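PDB 6FN6: fatty acid synthase 1, isoform A from Drosophila melanogaster, which carries the dehydratase, enoylreductase and ketoreductase region of a multifunctional synthase that probably builds long-chain saturated fatty acids from acetyl-CoA and malonyl-CoA using NADPH. Local coordinates for residues D175-F180 against V239-L244; R263-P268 against R554-E559; R652-V657 against M672-P677. All blocks are in the same frame, centred on the assembly; numbering follows the deposited sequence.

Contact 1 of 3, residues D175-F180 against V239-L244; sequences DTMLQF and VELRGL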
loop_
_atom_site.group_PDB
_atom_site.type_symbol
_atom_site.label_atom_id
_atom_site.label_comp_id
_atom_site.label_asym_id
_atom_site.label_seq_id
_atom_site.Cartn_x
_atom_site.Cartn_y
_atom_site.Cartn_z
ATOM N N ASP A 175 9.076 -28.752 -4.912
ATOM C CA ASP A 175 9.235 -28.258 -6.277
ATOM C C ASP A 175 8.257 -28.945 -7.228
ATOM O O ASP A 175 7.643 -28.293 -8.066
ATOM C CB ASP A 175 10.666 -28.464 -6.773
ATOM C CG ASP A 175 10.900 -27.853 -8.144
ATOM O OD1 ASP A 175 10.525 -26.682 -8.350
ATOM O OD2 ASP A 175 11.457 -28.545 -9.021
ATOM N N THR A 176 8.114 -30.261 -7.099
ATOM C CA THR A 176 7.200 -31.007 -7.962
ATOM C C THR A 176 5.758 -30.544 -7.756
ATOM O O THR A 176 4.927 -30.677 -8.652
ATOM C CB THR A 176 7.296 -32.531 -7.724
ATOM O OG1 THR A 176 7.105 -32.825 -6.336
ATOM C CG2 THR A 176 8.650 -33.053 -8.174
ATOM N N MET A 177 5.460 -30.015 -6.573
ATOM C CA MET A 177 4.151 -29.415 -6.322
ATOM C C MET A 177 3.965 -28.167 -7.190
ATOM O O MET A 177 2.869 -27.900 -7.677
ATOM C CB MET A 177 3.984 -29.055 -4.845
ATOM C CG MET A 177 4.036 -30.247 -3.900
ATOM S SD MET A 177 3.777 -29.794 -2.168
ATOM C CE MET A 177 2.107 -29.157 -2.228
ATOM N N LEU A 178 5.038 -27.402 -7.372
ATOM C CA LEU A 178 4.991 -26.223 -8.232
ATOM C C LEU A 178 4.937 -26.632 -9.699
ATOM O O LEU A 178 4.237 -26.013 -10.502
ATOM C CB LEU A 178 6.201 -25.317 -7.989
ATOM C CG LEU A 178 6.456 -24.869 -6.550
ATOM C CD1 LEU A 178 7.557 -23.820 -6.515
ATOM C CD2 LEU A 178 5.186 -24.343 -5.902
ATOM N N GLN A 179 5.686 -27.673 -10.046
ATOM C CA GLN A 179 5.643 -28.221 -11.392
ATOM C C GLN A 179 4.208 -28.605 -11.720
ATOM O O GLN A 179 3.705 -28.324 -12.807
ATOM C CB GLN A 179 6.558 -29.438 -11.523
ATOM C CG GLN A 179 8.022 -29.162 -11.260
ATOM C CD GLN A 179 8.861 -30.419 -11.358
ATOM O OE1 GLN A 179 8.363 -31.479 -11.735
ATOM N NE2 GLN A 179 10.137 -30.311 -11.012
ATOM N N PHE A 180 3.561 -29.260 -10.768
ATOM C CA PHE A 180 2.214 -29.769 -10.968
ATOM C C PHE A 180 1.220 -28.648 -11.245
ATOM O O PHE A 180 0.312 -28.798 -12.064
ATOM C CB PHE A 180 1.765 -30.574 -9.749
ATOM C CG PHE A 180 0.422 -31.210 -9.919
ATOM C CD1 PHE A 180 0.290 -32.407 -10.602
ATOM C CD2 PHE A 180 -0.709 -30.607 -9.404
ATOM C CE1 PHE A 180 -0.947 -32.990 -10.765
ATOM C CE2 PHE A 180 -1.947 -31.184 -9.562
ATOM C CZ PHE A 180 -2.068 -32.377 -10.243
ATOM N N VAL A 239 2.277 -30.544 3.115
ATOM C CA VAL A 239 2.531 -29.244 2.507
ATOM C C VAL A 239 1.244 -28.688 1.902
ATOM O O VAL A 239 0.535 -29.382 1.176
ATOM C CB VAL A 239 3.646 -29.331 1.443
ATOM C CG1 VAL A 239 3.986 -27.944 0.905
ATOM C CG2 VAL A 239 4.890 -30.000 2.019
ATOM N N GLU A 240 0.945 -27.434 2.214
ATOM C CA GLU A 240 -0.225 -26.762 1.663
ATOM C C GLU A 240 0.167 -25.380 1.141
ATOM O O GLU A 240 0.633 -24.532 1.901
ATOM C CB GLU A 240 -1.321 -26.648 2.724
ATOM C CG GLU A 240 -2.671 -26.230 2.182
ATOM C CD GLU A 240 -3.698 -26.020 3.277
ATOM O OE1 GLU A 240 -4.204 -27.023 3.820
ATOM O OE2 GLU A 240 -4.003 -24.851 3.591
ATOM N N LEU A 241 -0.022 -25.161 -0.156
ATOM C CA LEU A 241 0.409 -23.921 -0.798
ATOM C C LEU A 241 -0.776 -23.124 -1.340
ATOM O O LEU A 241 -1.531 -23.612 -2.177
ATOM C CB LEU A 241 1.398 -24.227 -1.926
ATOM C CG LEU A 241 2.638 -25.024 -1.508
ATOM C CD1 LEU A 241 3.477 -25.399 -2.717
ATOM C CD2 LEU A 241 3.477 -24.248 -0.495
ATOM N N ARG A 242 -0.936 -21.899 -0.846
ATOM C CA ARG A 242 -2.043 -21.038 -1.254
ATOM C C ARG A 242 -1.546 -19.826 -2.041
ATOM O O ARG A 242 -0.463 -19.306 -1.774
ATOM C CB ARG A 242 -2.830 -20.562 -0.030
ATOM C CG ARG A 242 -3.163 -21.657 0.973
ATOM C CD ARG A 242 -4.024 -21.118 2.100
ATOM N NE ARG A 242 -4.005 -21.983 3.276
ATOM C CZ ARG A 242 -4.637 -21.714 4.415
ATOM N NH1 ARG A 242 -5.342 -20.597 4.538
ATOM N NH2 ARG A 242 -4.561 -22.560 5.434
ATOM N N GLY A 243 -2.342 -19.382 -3.010
ATOM C CA GLY A 243 -2.069 -18.150 -3.728
ATOM C C GLY A 243 -0.759 -18.110 -4.495
ATOM O O GLY A 243 -0.003 -17.146 -4.391
ATOM N N LEU A 244 -0.489 -19.151 -5.272
ATOM C CA LEU A 244 0.722 -19.195 -6.085
ATOM C C LEU A 244 0.611 -18.252 -7.283
ATOM O O LEU A 244 -0.408 -18.223 -7.969
ATOM C CB LEU A 244 1.003 -20.626 -6.552
ATOM C CG LEU A 244 2.186 -20.811 -7.505
ATOM C CD1 LEU A 244 3.480 -20.299 -6.881
ATOM C CD2 LEU A 244 2.332 -22.274 -7.889
#
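Met177 and Leu178 of helix 170-183 press their side chains onto Val239, Leu241 and Leu244, the helix-on-sheet core of a hotdog fold, here the predicted C-terminal hotdog of the dehydratase. The helix is the sausage and strand 239-242 part of the bun; their axes pass 10.4 Å apart at 43°, and the segments meet purely through apolar side chains, with no hydrogen bond between them. Met177 points at the strand and meets Val239 obliquely, SD lying 3.6 Å from Val239 CG1. A bend at the end of the chain (chi3 63°) swings CE back toward the strand, where it touches both Val239 CG1 and, at 4.0 Å, Leu241 CD1. Val239 CG1 is anti to its own backbone N, and this branch takes up the methionine. Leu178 starts off along the flank of the helix, yet its CD2 branch reaches the strand. There it crosses Leu241 at about a right angle, CD2 to Leu241 CD1 at 3.8 Å, so that Leu241 CD1 is shared by the methionine and the leucine. Ile234 of the next strand, 233-236, touches Met177 and Leu244 and extends the same apolar layer, while Trp170 and Phe173 of the helix cover Val239. One helical turn carries both this packing and Asp175, the predicted proton donor, whose CB points away from the strand; the side chain of Leu178 is also about 7 Å from that of His24, the predicted proton acceptor. Beyond the corner at Gly243, Leu244 closes the row, its CD2 lying 4.0 Å from Leu178 CD2.

Contact 2 of 3, residues R263-P268 against R554-E559; sequences RYQFVP and RHLKLE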
loop_
_atom_site.group_PDB
_atom_site.type_symbol
_atom_site.label_atom_id
_atom_site.label_comp_id
_atom_site.label_asym_id
_atom_site.label_seq_id
_atom_site.Cartn_x
_atom_site.Cartn_y
_atom_site.Cartn_z
ATOM N N ARG A 263 17.267 -27.897 -52.687
ATOM C CA ARG A 263 16.475 -28.627 -53.666
ATOM C C ARG A 263 17.365 -29.466 -54.579
ATOM O O ARG A 263 18.439 -29.029 -54.993
ATOM C CB ARG A 263 15.632 -27.659 -54.498
ATOM C CG ARG A 263 16.433 -26.820 -55.472
ATOM C CD ARG A 263 15.558 -25.819 -56.201
ATOM N NE ARG A 263 16.357 -24.768 -56.827
ATOM C CZ ARG A 263 16.872 -24.834 -58.050
ATOM N NH1 ARG A 263 16.680 -25.906 -58.807
ATOM N NH2 ARG A 263 17.584 -23.819 -58.517
ATOM N N TYR A 264 16.915 -30.681 -54.875
ATOM C CA TYR A 264 17.616 -31.549 -55.807
ATOM C C TYR A 264 17.171 -31.256 -57.233
ATOM O O TYR A 264 16.020 -30.894 -57.466
ATOM C CB TYR A 264 17.364 -33.019 -55.467
ATOM C CG TYR A 264 18.228 -33.528 -54.341
ATOM C CD1 TYR A 264 17.835 -33.373 -53.020
ATOM C CD2 TYR A 264 19.434 -34.161 -54.594
ATOM C CE1 TYR A 264 18.615 -33.836 -51.983
ATOM C CE2 TYR A 264 20.225 -34.626 -53.561
ATOM C CZ TYR A 264 19.810 -34.458 -52.258
ATOM O OH TYR A 264 20.588 -34.916 -51.221
ATOM N N GLN A 265 18.097 -31.380 -58.179
ATOM C CA GLN A 265 17.768 -31.266 -59.596
ATOM C C GLN A 265 18.825 -31.956 -60.453
ATOM O O GLN A 265 19.950 -32.184 -60.007
ATOM C CB GLN A 265 17.635 -29.799 -60.018
ATOM C CG GLN A 265 18.885 -28.956 -59.813
ATOM C CD GLN A 265 18.816 -27.634 -60.557
ATOM O OE1 GLN A 265 18.594 -26.582 -59.961
ATOM N NE2 GLN A 265 19.007 -27.686 -61.871
ATOM N N PHE A 266 18.454 -32.274 -61.687
ATOM C CA PHE A 266 19.371 -32.901 -62.627
ATOM C C PHE A 266 20.295 -31.865 -63.254
ATOM O O PHE A 266 19.838 -30.879 -63.833
ATOM C CB PHE A 266 18.598 -33.642 -63.719
ATOM C CG PHE A 266 19.477 -34.248 -64.774
ATOM C CD1 PHE A 266 20.162 -35.426 -64.530
ATOM C CD2 PHE A 266 19.620 -33.639 -66.009
ATOM C CE1 PHE A 266 20.973 -35.985 -65.495
ATOM C CE2 PHE A 266 20.429 -34.192 -66.980
ATOM C CZ PHE A 266 21.107 -35.367 -66.723
ATOM N N VAL A 267 21.599 -32.091 -63.119
ATOM C CA VAL A 267 22.603 -31.214 -63.703
ATOM C C VAL A 267 23.385 -31.990 -64.757
ATOM O O VAL A 267 24.110 -32.928 -64.421
ATOM C CB VAL A 267 23.550 -30.647 -62.629
ATOM C CG1 VAL A 267 24.593 -29.727 -63.259
ATOM C CG2 VAL A 267 22.766 -29.911 -61.559
ATOM N N PRO A 268 23.234 -31.616 -66.038
ATOM C CA PRO A 268 24.039 -32.285 -67.067
ATOM C C PRO A 268 25.533 -32.099 -66.822
ATOM O O PRO A 268 25.933 -31.032 -66.352
ATOM C CB PRO A 268 23.613 -31.588 -68.365
ATOM C CG PRO A 268 22.297 -30.968 -68.068
ATOM C CD PRO A 268 22.336 -30.603 -66.618
ATOM N N ARG A 554 22.143 -33.097 -58.095
ATOM C CA ARG A 554 22.875 -32.279 -57.136
ATOM C C ARG A 554 21.918 -31.406 -56.322
ATOM O O ARG A 554 20.854 -31.016 -56.804
ATOM C CB ARG A 554 23.903 -31.408 -57.859
ATOM C CG ARG A 554 24.897 -32.189 -58.711
ATOM C CD ARG A 554 26.140 -32.600 -57.928
ATOM N NE ARG A 554 25.853 -33.510 -56.819
ATOM C CZ ARG A 554 25.918 -34.839 -56.888
ATOM N NH1 ARG A 554 26.252 -35.449 -58.020
ATOM N NH2 ARG A 554 25.644 -35.567 -55.813
ATOM N N HIS A 555 22.297 -31.116 -55.082
ATOM C CA HIS A 555 21.470 -30.299 -54.197
ATOM C C HIS A 555 21.992 -28.867 -54.126
ATOM O O HIS A 555 23.154 -28.635 -53.793
ATOM C CB HIS A 555 21.409 -30.912 -52.795
ATOM C CG HIS A 555 22.750 -31.241 -52.217
ATOM N ND1 HIS A 555 23.646 -30.275 -51.814
ATOM C CD2 HIS A 555 23.340 -32.432 -51.961
ATOM C CE1 HIS A 555 24.734 -30.857 -51.342
ATOM N NE2 HIS A 555 24.572 -32.166 -51.419
ATOM N N LEU A 556 21.124 -27.915 -54.452
ATOM C CA LEU A 556 21.495 -26.504 -54.497
ATOM C C LEU A 556 20.917 -25.722 -53.315
ATOM O O LEU A 556 19.763 -25.917 -52.928
ATOM C CB LEU A 556 21.023 -25.883 -55.811
ATOM C CG LEU A 556 21.965 -26.013 -57.012
ATOM C CD1 LEU A 556 22.413 -27.450 -57.222
ATOM C CD2 LEU A 556 21.287 -25.487 -58.265
ATOM N N LYS A 557 21.732 -24.831 -52.756
ATOM C CA LYS A 557 21.319 -23.988 -51.636
ATOM C C LYS A 557 20.270 -22.973 -52.083
ATOM O O LYS A 557 20.466 -22.268 -53.074
ATOM C CB LYS A 557 22.522 -23.252 -51.035
ATOM C CG LYS A 557 23.520 -24.137 -50.292
ATOM C CD LYS A 557 24.839 -23.399 -50.070
ATOM C CE LYS A 557 25.935 -24.300 -49.510
ATOM N NZ LYS A 557 26.171 -25.510 -50.340
ATOM N N LEU A 558 19.157 -22.903 -51.361
ATOM C CA LEU A 558 18.083 -21.972 -51.704
ATOM C C LEU A 558 18.384 -20.568 -51.165
ATOM O O LEU A 558 18.935 -20.411 -50.074
ATOM C CB LEU A 558 16.743 -22.482 -51.169
ATOM C CG LEU A 558 16.233 -23.771 -51.828
ATOM C CD1 LEU A 558 15.059 -24.354 -51.060
ATOM C CD2 LEU A 558 15.849 -23.536 -53.284
ATOM N N GLU A 559 18.003 -19.555 -51.939
ATOM C CA GLU A 559 18.325 -18.160 -51.635
ATOM C C GLU A 559 17.407 -17.497 -50.607
ATOM O O GLU A 559 17.816 -16.554 -49.930
ATOM C CB GLU A 559 18.284 -17.341 -52.933
ATOM C CG GLU A 559 18.635 -15.854 -52.790
ATOM C CD GLU A 559 20.080 -15.610 -52.396
ATOM O OE1 GLU A 559 20.802 -16.589 -52.109
ATOM O OE2 GLU A 559 20.496 -14.431 -52.371
#
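His555 lays its CB over the centre of the Tyr264 ring in a CH-pi contact, 3.9 Å from the centroid. The two side chains run side by side in the same direction, His555 CG lying between its backbone N and carbonyl carbon (chi1 51°), and the imidazole turns an edge to the phenol face in an offset edge-to-face pair, planes at 81°. They are the non-hydrogen-bonded pair of an antiparallel beta bridge, brought together by hydrogen-bonded pairs before and after it. Arg263 and Leu556 exchange two backbone bonds, Leu556 N to Arg263 O being 3.0 Å, and Gln265 and Arg554 exchange two more. On the sheet face of Arg263, Leu556 CD2 sits over one face of the guanidinium. Leu558 CD2 reaches the edge of that guanidinium and lies 3.7 Å from Arg263 CD. Farther along, Val267 CG2 meets Arg554 CB. The guanidinium of Arg554 is held by helix 279-296, NE bonding Gln292 and NH1 forming a salt bridge with Glu296. Strand 549-557, from the pseudo-ketoreductase, thus pairs with one edge of strand 257-268 and packs on helix 279-296, while the other edge of 257-268 is taken by strand 1162-1168 of the construct's C-terminal tag.

Contact 3 of 3, residues R652-V657 against M672-P677; sequences RVMAMV and MMWQIP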
loop_
_atom_site.group_PDB
_atom_site.type_symbol
_atom_site.label_atom_id
_atom_site.label_comp_id
_atom_site.label_asym_id
_atom_site.label_seq_id
_atom_site.Cartn_x
_atom_site.Cartn_y
_atom_site.Cartn_z
ATOM N N ARG A 652 -14.759 7.153 -44.591
ATOM C CA ARG A 652 -13.600 7.543 -43.791
ATOM C C ARG A 652 -13.871 7.279 -42.314
ATOM O O ARG A 652 -14.777 7.872 -41.727
ATOM C CB ARG A 652 -13.251 9.018 -44.024
ATOM C CG ARG A 652 -12.338 9.239 -45.225
ATOM C CD ARG A 652 -12.325 10.683 -45.717
ATOM N NE ARG A 652 -11.804 11.625 -44.724
ATOM C CZ ARG A 652 -12.547 12.463 -44.002
ATOM N NH1 ARG A 652 -13.868 12.501 -44.140
ATOM N NH2 ARG A 652 -11.961 13.276 -43.132
ATOM N N VAL A 653 -13.083 6.384 -41.723
ATOM C CA VAL A 653 -13.354 5.891 -40.379
ATOM C C VAL A 653 -12.081 5.816 -39.542
ATOM O O VAL A 653 -10.988 5.593 -40.062
ATOM C CB VAL A 653 -14.037 4.506 -40.436
ATOM C CG1 VAL A 653 -14.343 3.985 -39.032
ATOM C CG2 VAL A 653 -15.303 4.562 -41.271
ATOM N N MET A 654 -12.245 6.016 -38.238
ATOM C CA MET A 654 -11.188 5.782 -37.262
ATOM C C MET A 654 -11.727 4.805 -36.227
ATOM O O MET A 654 -12.907 4.866 -35.879
ATOM C CB MET A 654 -10.744 7.086 -36.601
ATOM C CG MET A 654 -11.887 8.034 -36.305
ATOM S SD MET A 654 -11.386 9.491 -35.376
ATOM C CE MET A 654 -11.515 8.877 -33.704
ATOM N N ALA A 655 -10.882 3.895 -35.751
ATOM C CA ALA A 655 -11.357 2.830 -34.875
ATOM C C ALA A 655 -10.383 2.489 -33.756
ATOM O O ALA A 655 -9.228 2.916 -33.755
ATOM C CB ALA A 655 -11.640 1.586 -35.698
ATOM N N MET A 656 -10.874 1.692 -32.812
ATOM C CA MET A 656 -10.078 1.197 -31.700
ATOM C C MET A 656 -10.323 -0.301 -31.560
ATOM O O MET A 656 -11.469 -0.752 -31.579
ATOM C CB MET A 656 -10.434 1.929 -30.406
ATOM C CG MET A 656 -9.632 1.479 -29.195
ATOM S SD MET A 656 -10.002 2.425 -27.711
ATOM C CE MET A 656 -11.758 2.113 -27.524
ATOM N N VAL A 657 -9.244 -1.066 -31.436
ATOM C CA VAL A 657 -9.333 -2.520 -31.376
ATOM C C VAL A 657 -8.367 -3.076 -30.335
ATOM O O VAL A 657 -7.416 -2.399 -29.945
ATOM C CB VAL A 657 -9.057 -3.142 -32.752
ATOM C CG1 VAL A 657 -10.242 -2.925 -33.682
ATOM C CG2 VAL A 657 -7.791 -2.542 -33.354
ATOM N N MET A 672 -17.086 0.354 -31.385
ATOM C CA MET A 672 -15.885 1.148 -31.176
ATOM C C MET A 672 -15.344 1.708 -32.492
ATOM O O MET A 672 -14.215 1.421 -32.887
ATOM C CB MET A 672 -14.818 0.306 -30.468
ATOM C CG MET A 672 -15.072 0.145 -28.972
ATOM S SD MET A 672 -14.166 -1.215 -28.209
ATOM C CE MET A 672 -15.075 -2.632 -28.823
ATOM N N MET A 673 -16.161 2.521 -33.156
ATOM C CA MET A 673 -15.742 3.228 -34.364
ATOM C C MET A 673 -16.365 4.618 -34.445
ATOM O O MET A 673 -17.511 4.828 -34.048
ATOM C CB MET A 673 -16.088 2.453 -35.642
ATOM C CG MET A 673 -15.219 1.238 -35.897
ATOM S SD MET A 673 -15.324 0.651 -37.606
ATOM C CE MET A 673 -16.928 -0.122 -37.660
ATOM N N TRP A 674 -15.590 5.563 -34.965
ATOM C CA TRP A 674 -16.068 6.916 -35.205
ATOM C C TRP A 674 -15.877 7.226 -36.686
ATOM O O TRP A 674 -14.880 6.820 -37.281
ATOM C CB TRP A 674 -15.305 7.935 -34.356
ATOM C CG TRP A 674 -15.271 7.634 -32.893
ATOM C CD1 TRP A 674 -16.076 8.162 -31.925
ATOM C CD2 TRP A 674 -14.368 6.746 -32.223
ATOM N NE1 TRP A 674 -15.733 7.653 -30.695
ATOM C CE2 TRP A 674 -14.687 6.783 -30.851
ATOM C CE3 TRP A 674 -13.321 5.925 -32.651
ATOM C CZ2 TRP A 674 -13.998 6.027 -29.905
ATOM C CZ3 TRP A 674 -12.639 5.176 -31.710
ATOM C CH2 TRP A 674 -12.980 5.231 -30.353
ATOM N N GLN A 675 -16.825 7.936 -37.288
ATOM C CA GLN A 675 -16.646 8.392 -38.661
ATOM C C GLN A 675 -15.832 9.678 -38.648
ATOM O O GLN A 675 -16.202 10.650 -37.991
ATOM C CB GLN A 675 -17.988 8.607 -39.362
ATOM C CG GLN A 675 -18.715 7.315 -39.703
ATOM C CD GLN A 675 -19.614 7.447 -40.920
ATOM O OE1 GLN A 675 -19.405 8.313 -41.771
ATOM N NE2 GLN A 675 -20.612 6.577 -41.016
ATOM N N ILE A 676 -14.717 9.671 -39.372
ATOM C CA ILE A 676 -13.801 10.801 -39.363
ATOM C C ILE A 676 -14.548 12.057 -39.812
ATOM O O ILE A 676 -15.268 12.027 -40.811
ATOM C CB ILE A 676 -12.574 10.539 -40.257
ATOM C CG1 ILE A 676 -11.871 9.242 -39.840
ATOM C CG2 ILE A 676 -11.601 11.716 -40.179
ATOM C CD1 ILE A 676 -10.730 8.826 -40.755
ATOM N N PRO A 677 -14.390 13.165 -39.067
ATOM C CA PRO A 677 -14.996 14.435 -39.475
ATOM C C PRO A 677 -14.226 15.108 -40.606
ATOM O O PRO A 677 -13.123 14.673 -40.941
ATOM C CB PRO A 677 -14.935 15.275 -38.200
ATOM C CG PRO A 677 -13.742 14.772 -37.488
ATOM C CD PRO A 677 -13.667 13.297 -37.788
#
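An antiparallel strand pair, 652-656 with 673-675, has Met654 and Trp674 as its hydrogen-bonded bridge. Met654 N meets Trp674 O at 2.9 Å and Trp674 N returns an equally long bond to Met654 O, both almost straight and nearly along the C=O axis. Toward one end, Met656 N to Met672 O is weak at 3.4 Å; toward the other, Ile676 N bonds Arg652 O from well above the carbonyl plane. Met654 CE touches the benzo part of the indole, 3.6 Å from Trp674 CE3, as its chain bends at chi3 (-87°). Met656 CB lies near Trp674 CZ3 farther along the ring. The pair belongs to the enoylreductase, a medium-chain dehydrogenase/reductase, where strand 652-656 lies between 673-675 and 642-646 in the sheet outside the Rossmann-type nucleotide-binding part. Helices 689-702 and 844-860 pack on Trp674, whose NE1 bonds Val851 O. On the opposite face Ala655 CB rests 3.6 Å from Met673 CG, and Val653 CG1 touches Met673 SD. Ile676 comes over one face of the Arg652 guanidinium, CB offset toward its rim and CG2 3.4 Å from NH2. Pro677 O stands at the guanidinium edge, 2.8 Å from Arg652 NH2, and the same nitrogen also bonds Trp680 O. An alanine in place of Arg652 would probably leave the carbonyls of Pro677 and Trp680 without their arginine partner and the Ile676 CG2 methyl without the guanidinium packed against it. The arginine chain bends at chi3 (63°), which places NE, and the side chain crosses Ile676 at about a right angle.

Overall arrangement
The three contacts follow one another along the chain, each closing before the next opens, and fall in different catalytic or structural parts of the modifying region. Contact 1 lies in the dehydratase double hotdog and contact 3 in the enoylreductase, their centres about 47 Å apart. Contact 2 is about 55 Å from contact 1 and 52 Å from contact 3, centre to centre, and none of the three touches another. Strands 239-248 and 257-268 are nonetheless consecutive: the chain leaves the dehydratase and at once pairs with strand 549-557 of the pseudo-ketoreductase, nearly 300 residues farther along. Contact 2 thus joins distant sequence, whereas contact 3 joins segments only 15 residues apart within one domain.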